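Local coordinates for protein WipB (Legionella pneumophila, PDB 5NNY) that acts as a translocated effector Ser/Thr phosphatase directed at the host's lysosomal nutrient-sensing machinery, represented here by its phosphatase domain, at residues Val185-Leu190 against Glu249-Gly254. Residues are numbered along the deposited sequence; the frame is centred on the assembly and turned at random.
Sequences VYKKHL and EKASSG
The carbonyl oxygen of Ala251 is shared by two donors: Gly254 N lies 3.2 Å from Ala251 O, and the ammonium group of Lys187 makes a weak bond, with NZ 3.3 Å from that same oxygen. The first of these belongs to a Schellman motif, in which Gly254, at positive phi (71°), closes the last turn of helix 233-253. The contact sets the C-terminal end of that helix against the turn joining helix 175-186 to strand 190-198, within the calcineurin-like phosphoesterase fold of the phosphatase domain.

Lys187 reaches across with its CG between backbone N and carbonyl carbon (chi1 72°) and its chain extended beyond CG, which carries CD alongside the target, 3.4 Å from Ala251 O. NZ is also hydrogen-bonded to ND1 of His183, four residues earlier in the chain. Carbonyls at a helix C-terminus would be expected to favour a positive charge placed there.

At the base of the lysine, the methyl of Ala251 meets the start of the lysine side chain and its carbonyl oxygen, with CB 4.3 Å from Lys187 CB and 4.0 Å from Lys187 O. Ile256 also touches this alanine.

On the far side of the turn, His189 ND1 bonds to Val185 O at 2.8 Å, with an N-H...O angle of 159° and the acceptor close to the ring plane; Phe122 stacks on the ring. At the exposed margin, Ser252 OG bonds to Ala248 O, while Lys188 NZ approaches Ser252 OG no closer than 4.2 Å.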
loop_
_atom_site.group_PDB
_atom_site.type_symbol
_atom_site.label_atom_id
_atom_site.label_comp_id
_atom_site.label_asym_id
_atom_site.label_seq_id
_atom_site.Cartn_x
_atom_site.Cartn_y
_atom_site.Cartn_z
ATOM N N VAL A 185 -3.317 11.544 -3.136
ATOM C CA VAL A 185 -4.016 10.614 -2.264
ATOM C C VAL A 185 -3.052 9.606 -1.664
ATOM O O VAL A 185 -2.895 9.524 -0.441
ATOM C CB VAL A 185 -5.143 9.892 -3.028
ATOM C CG1 VAL A 185 -5.821 8.869 -2.119
ATOM C CG2 VAL A 185 -6.155 10.920 -3.549
ATOM N N TYR A 186 -2.402 8.829 -2.523
ATOM C CA TYR A 186 -1.698 7.643 -2.040
ATOM C C TYR A 186 -0.494 7.997 -1.172
ATOM O O TYR A 186 -0.357 7.498 -0.040
ATOM C CB TYR A 186 -1.271 6.776 -3.229
ATOM C CG TYR A 186 -0.604 5.480 -2.800
ATOM C CD1 TYR A 186 -1.373 4.358 -2.471
ATOM C CD2 TYR A 186 0.793 5.367 -2.758
ATOM C CE1 TYR A 186 -0.776 3.159 -2.088
ATOM C CE2 TYR A 186 1.399 4.171 -2.366
ATOM C CZ TYR A 186 0.615 3.072 -2.039
ATOM O OH TYR A 186 1.212 1.876 -1.677
ATOM N N LYS A 187 0.404 8.841 -1.684
ATOM C CA LYS A 187 1.710 8.973 -1.036
ATOM C C LYS A 187 1.621 9.681 0.309
ATOM O O LYS A 187 2.446 9.428 1.191
ATOM C CB LYS A 187 2.711 9.699 -1.951
ATOM C CG LYS A 187 2.459 11.202 -2.140
ATOM C CD LYS A 187 3.576 11.830 -2.962
ATOM C CE LYS A 187 3.444 13.356 -3.055
ATOM N NZ LYS A 187 4.419 13.860 -4.059
ATOM N N LYS A 188 0.664 10.579 0.489
ATOM C CA LYS A 188 0.610 11.271 1.765
ATOM C C LYS A 188 -0.074 10.450 2.853
ATOM O O LYS A 188 -0.095 10.884 4.007
ATOM C CB LYS A 188 -0.060 12.632 1.578
ATOM C CG LYS A 188 0.819 13.606 0.774
ATOM C CD LYS A 188 0.030 14.742 0.111
ATOM C CE LYS A 188 0.796 15.336 -1.101
ATOM N NZ LYS A 188 1.989 16.165 -0.731
ATOM N N HIS A 189 -0.602 9.270 2.524
ATOM C CA HIS A 189 -1.178 8.374 3.519
ATOM C C HIS A 189 -0.263 7.195 3.817
ATOM O O HIS A 189 -0.631 6.307 4.600
ATOM C CB HIS A 189 -2.557 7.872 3.063
ATOM C CG HIS A 189 -3.621 8.919 3.139
ATOM N ND1 HIS A 189 -3.834 9.834 2.128
ATOM C CD2 HIS A 189 -4.492 9.237 4.126
ATOM C CE1 HIS A 189 -4.814 10.648 2.474
ATOM N NE2 HIS A 189 -5.230 10.310 3.682
ATOM N N LEU A 190 0.920 7.191 3.221
ATOM C CA LEU A 190 1.913 6.152 3.417
ATOM C C LEU A 190 2.675 6.366 4.724
ATOM O O LEU A 190 3.023 7.495 5.087
ATOM C CB LEU A 190 2.887 6.167 2.238
ATOM C CG LEU A 190 3.444 4.946 1.517
ATOM C CD1 LEU A 190 2.434 3.810 1.389
ATOM C CD2 LEU A 190 3.956 5.371 0.124
ATOM N N GLU A 249 8.631 13.661 3.986
ATOM C CA GLU A 249 9.423 14.599 3.191
ATOM C C GLU A 249 9.982 13.928 1.946
ATOM O O GLU A 249 10.011 14.538 0.871
ATOM C CB GLU A 249 10.544 15.198 4.035
ATOM C CG GLU A 249 10.015 16.203 5.052
ATOM C CD GLU A 249 11.044 16.570 6.108
ATOM O OE1 GLU A 249 10.655 17.207 7.113
ATOM O OE2 GLU A 249 12.233 16.224 5.939
ATOM N N LYS A 250 10.443 12.681 2.073
ATOM C CA LYS A 250 10.866 11.925 0.901
ATOM C C LYS A 250 9.700 11.691 -0.043
ATOM O O LYS A 250 9.868 11.751 -1.261
ATOM C CB LYS A 250 11.456 10.573 1.299
ATOM C CG LYS A 250 12.699 10.605 2.169
ATOM C CD LYS A 250 13.885 11.207 1.464
ATOM C CE LYS A 250 15.065 11.284 2.428
ATOM N NZ LYS A 250 16.152 12.129 1.886
ATOM N N ALA A 251 8.518 11.375 0.496
ATOM C CA ALA A 251 7.350 11.243 -0.369
ATOM C C ALA A 251 7.101 12.538 -1.137
ATOM O O ALA A 251 6.878 12.517 -2.354
ATOM C CB ALA A 251 6.116 10.843 0.446
ATOM N N SER A 252 7.198 13.683 -0.447
ATOM C CA SER A 252 6.895 14.966 -1.085
ATOM C C SER A 252 7.877 15.296 -2.203
ATOM O O SER A 252 7.488 15.883 -3.218
ATOM C CB SER A 252 6.883 16.092 -0.047
ATOM O OG SER A 252 5.824 15.915 0.869
ATOM N N SER A 253 9.147 14.944 -2.034
ATOM C CA SER A 253 10.172 15.269 -3.024
ATOM C C SER A 253 10.341 14.189 -4.085
ATOM O O SER A 253 11.211 14.323 -4.953
ATOM C CB SER A 253 11.521 15.533 -2.342
ATOM O OG SER A 253 11.964 14.399 -1.609
ATOM N N GLY A 254 9.521 13.141 -4.049
ATOM C CA GLY A 254 9.626 12.106 -5.055
ATOM C C GLY A 254 10.870 11.264 -4.910
ATOM O O GLY A 254 11.421 10.801 -5.919
#